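Local coordinates for N-acetyltransferase domain-containing protein (PDB 2OZH), which probably transfers an acyl group, most likely acetyl from acetyl-CoA, to an acceptor, as a putative acetyltransferase of the GNAT family, at the interface of chains A and B. Coordinates in Å, arbitrary orientation; residue numbers count along the deposited sequence, not the author numbering. Chains: chain A/B, Hypothetical protein XCC2953.

Contact 1: the interface of chains A and B. Residues chain A 37, 40-41, 45, 61, 63; chain B 65, 67-68.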
# COMPACT_ATOMS: atom_id res chain seq x y z
N LEU A 37 2.49 8.42 -15.10
CA LEU A 37 2.26 7.52 -13.98
C LEU A 37 3.37 7.62 -12.97
O LEU A 37 3.16 7.51 -11.77
CB LEU A 37 2.09 6.05 -14.40
CG LEU A 37 0.80 5.67 -15.05
CD1 LEU A 37 0.71 4.15 -15.12
CD2 LEU A 37 -0.41 6.27 -14.28
N ARG A 40 2.59 10.82 -11.07
CA ARG A 40 1.46 10.64 -10.16
C ARG A 40 1.83 9.76 -8.97
O ARG A 40 1.48 10.05 -7.82
CB ARG A 40 0.28 10.06 -10.93
CG ARG A 40 -0.99 9.91 -10.11
CD ARG A 40 -2.22 9.60 -10.98
NE ARG A 40 -2.37 10.65 -11.99
CZ ARG A 40 -2.29 10.49 -13.31
NH1 ARG A 40 -2.16 9.30 -13.87
NH2 ARG A 40 -2.40 11.56 -14.10
N ALA A 41 2.54 8.68 -9.25
CA ALA A 41 2.95 7.78 -8.19
C ALA A 41 3.77 8.52 -7.16
O ALA A 41 3.55 8.40 -5.95
CB ALA A 41 3.78 6.63 -8.77
N SER A 45 3.20 9.27 -2.88
CA SER A 45 4.05 8.40 -2.11
C SER A 45 5.00 9.17 -1.25
O SER A 45 5.25 10.35 -1.49
CB SER A 45 4.90 7.53 -3.06
OG SER A 45 4.08 6.76 -3.92
N ARG A 61 10.78 4.06 -2.71
CA ARG A 61 9.45 4.63 -2.67
C ARG A 61 8.53 3.83 -1.77
O ARG A 61 8.51 2.60 -1.85
CB ARG A 61 8.85 4.73 -4.08
CG ARG A 61 7.53 5.51 -4.11
CD ARG A 61 7.15 5.90 -5.51
NE ARG A 61 6.84 4.77 -6.38
CZ ARG A 61 5.63 4.27 -6.54
NH1 ARG A 61 4.61 4.70 -5.82
NH2 ARG A 61 5.43 3.35 -7.45
N ILE A 63 4.52 3.50 -0.25
CA ILE A 63 3.11 3.85 -0.29
C ILE A 63 2.57 3.44 1.09
O ILE A 63 2.69 2.28 1.47
CB ILE A 63 2.38 3.09 -1.39
CG1 ILE A 63 3.03 3.39 -2.75
CG2 ILE A 63 0.92 3.48 -1.41
CD1 ILE A 63 2.49 2.53 -3.87
N ASP B 65 -1.13 4.69 -4.33
CA ASP B 65 -0.52 5.83 -4.99
C ASP B 65 -1.35 6.37 -6.15
O ASP B 65 -0.92 7.29 -6.82
CB ASP B 65 0.90 5.52 -5.44
CG ASP B 65 0.97 4.48 -6.50
OD1 ASP B 65 -0.08 3.91 -6.87
OD2 ASP B 65 2.11 4.26 -7.00
N ALA B 67 -1.81 5.18 -8.94
CA ALA B 67 -1.02 5.07 -10.15
C ALA B 67 -0.53 3.67 -10.48
O ALA B 67 -0.70 3.23 -11.62
CB ALA B 67 0.16 6.01 -10.07
N THR B 68 0.04 2.98 -9.50
CA THR B 68 0.69 1.70 -9.71
C THR B 68 0.24 0.58 -8.75
O THR B 68 0.34 -0.58 -9.12
CB THR B 68 2.22 1.77 -9.64
OG1 THR B 68 2.67 2.00 -8.29
CG2 THR B 68 2.76 2.81 -10.60
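A polar, salt-bridged patch of the two-fold symmetric interface between the two copies in the deposited assembly forms where A:Arg61 meets B:Asp65 and B:Thr68, bonding a loop of one chain to a strand of the other and packing it on a helix. NH1 of A:Arg61 makes a salt bridge to carboxylate OD2 of B:Asp65 at 2.8 Å; the planes are almost parallel (2°) but slightly stepped, with OD2 tilted out of the guanidinium plane. NH1 meets OD2 on the anti side of the carboxylate, while hydroxyl OG1 of B:Thr68 donates to OD2 of B:Asp65 on the syn side at 2.7 Å. Tip to tip, NH2 of A:Arg61 donates to OG1 of B:Thr68 (3.2 Å). NH1 of A:Arg61 also donates to OG of second-shell A:Ser45 (2.9 Å), which itself donates to O of A:Ala41. CG of B:Asp65 stands between its own backbone N and carbonyl carbon (chi1 66°), turning OD1 back to N of B:Ala67 and B:Thr68 and OD2 toward A:Arg61. CB of A:Ala41 lies over the guanidinium rim, 3.4 Å from OD2 of B:Asp65; CB of B:Ala67 rests on helix 35-43. The site holds the B loop against chain A, and the arginine may offset the carboxylate's charge; whether this pairing is the biological dimer the structure alone does not show.

Contact 2: the interface of chains A and B. Residues chain A 29, 71, 109, 135, 137-138; chain B 104-105, 127.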
# COMPACT_ATOMS: atom_id res chain seq x y z
N TRP A 29 9.94 -4.63 -13.31
CA TRP A 29 8.68 -4.39 -12.66
C TRP A 29 8.00 -3.13 -13.17
O TRP A 29 6.81 -2.98 -13.05
CB TRP A 29 8.83 -4.32 -11.12
CG TRP A 29 9.61 -3.13 -10.60
CD1 TRP A 29 9.11 -1.89 -10.38
CD2 TRP A 29 10.99 -3.06 -10.28
NE1 TRP A 29 10.09 -1.04 -9.89
CE2 TRP A 29 11.26 -1.74 -9.85
CE3 TRP A 29 12.05 -3.98 -10.31
CZ2 TRP A 29 12.54 -1.32 -9.43
CZ3 TRP A 29 13.31 -3.56 -9.90
CH2 TRP A 29 13.53 -2.26 -9.46
N TYR A 71 4.02 -0.18 1.88
CA TYR A 71 4.53 -1.00 0.80
C TYR A 71 5.76 -0.32 0.22
O TYR A 71 5.70 0.86 -0.09
CB TYR A 71 3.45 -1.18 -0.30
CG TYR A 71 3.94 -1.85 -1.56
CD1 TYR A 71 4.20 -3.21 -1.62
CD2 TYR A 71 4.17 -1.10 -2.67
CE1 TYR A 71 4.68 -3.78 -2.81
CE2 TYR A 71 4.66 -1.66 -3.85
CZ TYR A 71 4.89 -2.98 -3.89
OH TYR A 71 5.41 -3.51 -5.10
N ALA A 109 7.79 -6.89 -2.58
CA ALA A 109 8.04 -8.05 -3.45
C ALA A 109 9.43 -7.94 -4.04
O ALA A 109 9.77 -6.85 -4.50
CB ALA A 109 7.03 -8.09 -4.54
N TYR A 135 -2.84 -8.80 -10.19
CA TYR A 135 -1.49 -8.43 -10.58
C TYR A 135 -1.26 -8.70 -12.04
O TYR A 135 -1.46 -9.83 -12.48
CB TYR A 135 -0.49 -9.19 -9.72
CG TYR A 135 0.98 -8.88 -9.91
CD1 TYR A 135 1.40 -7.64 -10.27
CD2 TYR A 135 1.95 -9.83 -9.64
CE1 TYR A 135 2.74 -7.34 -10.43
CE2 TYR A 135 3.31 -9.53 -9.78
CZ TYR A 135 3.68 -8.29 -10.17
OH TYR A 135 5.02 -7.94 -10.33
N PRO A 137 1.72 -8.25 -14.29
CA PRO A 137 3.10 -7.96 -14.69
C PRO A 137 3.17 -7.69 -16.19
O PRO A 137 2.49 -8.33 -16.97
CB PRO A 137 3.86 -9.24 -14.32
CG PRO A 137 2.86 -10.26 -14.11
CD PRO A 137 1.60 -9.57 -13.66
N GLY A 138 3.97 -6.70 -16.59
CA GLY A 138 4.06 -6.35 -18.01
C GLY A 138 2.86 -5.57 -18.54
O GLY A 138 2.65 -5.47 -19.75
N ARG B 104 -0.98 -1.75 -11.62
CA ARG B 104 -0.20 -2.95 -11.82
C ARG B 104 -0.57 -4.02 -10.80
O ARG B 104 -0.66 -5.22 -11.13
CB ARG B 104 1.27 -2.61 -11.70
CG ARG B 104 2.13 -3.70 -12.19
CD ARG B 104 3.42 -3.13 -12.69
NE ARG B 104 4.25 -4.26 -12.96
CZ ARG B 104 4.83 -4.96 -11.99
NH1 ARG B 104 4.72 -4.59 -10.72
NH2 ARG B 104 5.55 -6.01 -12.30
N ARG B 105 -0.76 -3.60 -9.55
CA ARG B 105 -1.04 -4.55 -8.47
C ARG B 105 -2.05 -3.97 -7.49
O ARG B 105 -1.88 -2.84 -7.01
CB ARG B 105 0.23 -4.89 -7.70
CG ARG B 105 0.06 -6.16 -6.84
CD ARG B 105 1.19 -6.38 -5.89
NE ARG B 105 2.52 -6.41 -6.48
CZ ARG B 105 3.33 -7.47 -6.59
NH1 ARG B 105 3.00 -8.71 -6.24
NH2 ARG B 105 4.52 -7.23 -7.06
N PHE B 127 3.60 -14.97 -7.79
CA PHE B 127 4.98 -15.25 -7.44
C PHE B 127 5.14 -15.22 -5.91
O PHE B 127 5.75 -14.31 -5.34
CB PHE B 127 5.92 -14.24 -8.09
CG PHE B 127 5.60 -13.93 -9.55
CD1 PHE B 127 5.43 -14.94 -10.48
CD2 PHE B 127 5.46 -12.63 -9.97
CE1 PHE B 127 5.11 -14.65 -11.81
CE2 PHE B 127 5.14 -12.33 -11.30
CZ PHE B 127 4.96 -13.33 -12.21
O HOH W 1 3.52 -3.93 -6.99
O HOH W 2 5.69 -4.46 -15.48
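B:Arg105, stacked on the ring of A:Tyr135, shares water 1 with A:Tyr71: NE of B:Arg105 and the hydroxyl OH of A:Tyr71 each grip the water oxygen at 2.7 Å, and the water lies in the guanidinium plane. CZ of B:Arg105 sits 3.8 Å from the centroid of the A:Tyr135 ring in a cation-pi stack, with planes only 19° apart. A bend at chi3 (-55°) folds the guanidinium back over the ring, and A:Pro137 CD covers the opposite face, clamping the phenol from both sides.

The direct bond across runs from NH2 of B:Arg104 to OH of A:Tyr135 at 2.8 Å; it is bent, with the oxygen well out of the guanidinium plane. These side chains run alongside each other in the same direction, the ring turned 84° from the guanidinium, and CE1 of A:Tyr135 faces CZ of B:Arg104 at 3.5 Å. On the other face of this guanidinium lies the backbone of A:Trp29. Its carbonyl O is 2.9 Å from NE of B:Arg104, but the N-H points away and they are not hydrogen bonded; NE pairs with water 2, which also meets backbone N of A:Gly138. B:Phe127 crosses the tyrosine at about a right angle, its CE2 3.7 Å from CE2 of A:Tyr135.

In the fold, A:Tyr135 ends strand 131-135 and forms an antiparallel bridge with B:Arg105, the first residue of strand 105-109, while A:Tyr71 belongs to strand 69-77.

Contact 3: the interface of chains A and B. Residues chain A 108-110, 114, 117-118, 124; chain B 129-130, 132.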
# COMPACT_ATOMS: atom_id res chain seq x y z
N LEU A 108 6.65 -5.95 0.74
CA LEU A 108 7.43 -5.73 -0.48
C LEU A 108 7.40 -7.01 -1.31
O LEU A 108 7.03 -8.06 -0.80
CB LEU A 108 8.85 -5.32 -0.16
CG LEU A 108 9.75 -6.31 0.58
CD1 LEU A 108 10.30 -7.39 -0.38
CD2 LEU A 108 10.89 -5.55 1.26
N ALA A 109 7.79 -6.89 -2.58
CA ALA A 109 8.04 -8.05 -3.45
C ALA A 109 9.43 -7.94 -4.04
O ALA A 109 9.77 -6.85 -4.50
CB ALA A 109 7.03 -8.09 -4.54
N THR A 110 10.18 -9.04 -4.05
CA THR A 110 11.55 -9.06 -4.55
C THR A 110 11.79 -10.34 -5.33
O THR A 110 11.49 -11.41 -4.86
CB THR A 110 12.61 -8.90 -3.40
OG1 THR A 110 13.94 -8.93 -3.95
CG2 THR A 110 12.48 -9.97 -2.35
N HIS A 114 16.08 -11.40 -1.42
CA HIS A 114 15.48 -11.84 -0.15
C HIS A 114 16.41 -11.76 1.05
O HIS A 114 15.99 -11.43 2.16
CB HIS A 114 15.02 -13.28 -0.24
CG HIS A 114 14.02 -13.52 -1.32
ND1 HIS A 114 14.37 -13.59 -2.65
CD2 HIS A 114 12.68 -13.69 -1.26
CE1 HIS A 114 13.28 -13.81 -3.37
NE2 HIS A 114 12.25 -13.89 -2.55
N TYR A 117 16.72 -7.93 2.27
CA TYR A 117 15.58 -7.38 3.02
C TYR A 117 15.41 -8.09 4.35
O TYR A 117 14.92 -7.52 5.33
CB TYR A 117 14.30 -7.35 2.16
CG TYR A 117 14.46 -6.29 1.10
CD1 TYR A 117 14.50 -4.94 1.45
CD2 TYR A 117 14.71 -6.64 -0.21
CE1 TYR A 117 14.72 -3.96 0.51
CE2 TYR A 117 14.94 -5.66 -1.18
CZ TYR A 117 14.95 -4.33 -0.80
OH TYR A 117 15.22 -3.36 -1.75
N ALA A 118 15.92 -9.32 4.42
CA ALA A 118 15.89 -10.07 5.66
C ALA A 118 16.72 -9.37 6.72
O ALA A 118 16.39 -9.46 7.90
CB ALA A 118 16.37 -11.52 5.44
N PRO A 124 9.44 -14.11 4.94
CA PRO A 124 8.34 -14.61 4.12
C PRO A 124 7.01 -14.36 4.85
O PRO A 124 6.98 -14.26 6.08
CB PRO A 124 8.63 -16.11 4.00
CG PRO A 124 10.10 -16.24 4.31
CD PRO A 124 10.43 -15.15 5.28
N GLN B 129 6.89 -16.67 -3.69
CA GLN B 129 8.21 -16.64 -3.09
C GLN B 129 8.83 -15.26 -3.09
O GLN B 129 9.79 -15.01 -2.36
CB GLN B 129 9.13 -17.64 -3.81
CG GLN B 129 10.50 -17.86 -3.17
CD GLN B 129 11.65 -17.00 -3.76
OE1 GLN B 129 11.47 -16.24 -4.71
NE2 GLN B 129 12.83 -17.13 -3.15
N SER B 130 8.33 -14.35 -3.92
CA SER B 130 8.84 -12.99 -3.96
C SER B 130 8.39 -12.12 -2.80
O SER B 130 8.95 -11.05 -2.55
CB SER B 130 8.40 -12.28 -5.24
OG SER B 130 7.00 -12.00 -5.29
N MSE B 132 7.55 -10.54 0.81
CA MSE B 132 8.09 -10.45 2.16
C MSE B 132 7.37 -9.38 2.92
O MSE B 132 6.73 -8.50 2.35
CB MSE B 132 9.56 -10.10 2.13
CG MSE B 132 10.38 -10.99 1.24
SE MSE B 132 12.29 -10.71 1.47
CE MSE B 132 12.54 -11.63 3.05
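Backbone hydrogen bonds join A:Leu108 and B:Met132 in an antiparallel pair across the interface: N of A:Leu108 donates to O of B:Met132, and N of B:Met132 to O of A:Leu108, each at 3.0 Å. Just beyond the strand ends, N of A:Thr110 donates to O of B:Ser130 at 2.8 Å.

One side chain adds a further polar link. Imidazole NE2 of A:His114 donates to the backbone O of B:Gln129 at 2.7 Å, with the acceptor tilted 17° from the ring plane. A fold at chi2 (-95°) brings the side-chain amide of the same glutamine over the ring, where it is inclined by 45°. NE2 of B:Gln129 lies over one face, toward the rim, and CG2 of A:Thr110 covers the centre of the other, so the imidazole is held between amide and methyl.

Apolar packing centres on B:Met132, a selenomethionine. Its selenium lies against the start of helix 114-118, SE of B:Met132 being 3.7 Å from CA of A:His114, and also approaches CG2 of A:Thr110 and CB of A:Tyr117. Alongside it, CD1 of A:Leu108 meets CB of B:Met132 at 3.8 Å.

In the fold, strand 131-135 of chain B thus pairs with strand 105-109 of chain A, and the preceding 3-10 helix 128-130 sits beside the chain A helix.

Contact 1 and contact 2 have C-alpha centres about 13 Å apart, as do contact 2 and contact 3, whereas contact 1 and contact 3 are separated by about 20 Å; contact 2 lies between the others but off the line joining them. Contact 2 and contact 3 share A:Ala109, and both use strands 105-109 and 131-135, with the chains exchanged between them: this is reciprocal strand pairing across the two-fold axis. Contact 1 adds a separate charged clasp involving helix 35-43 and strand 55-64. The two strand pairings, repeated by symmetry, are consistent with a dimer joined through its sheets, although the structure alone does not prove its role in solution.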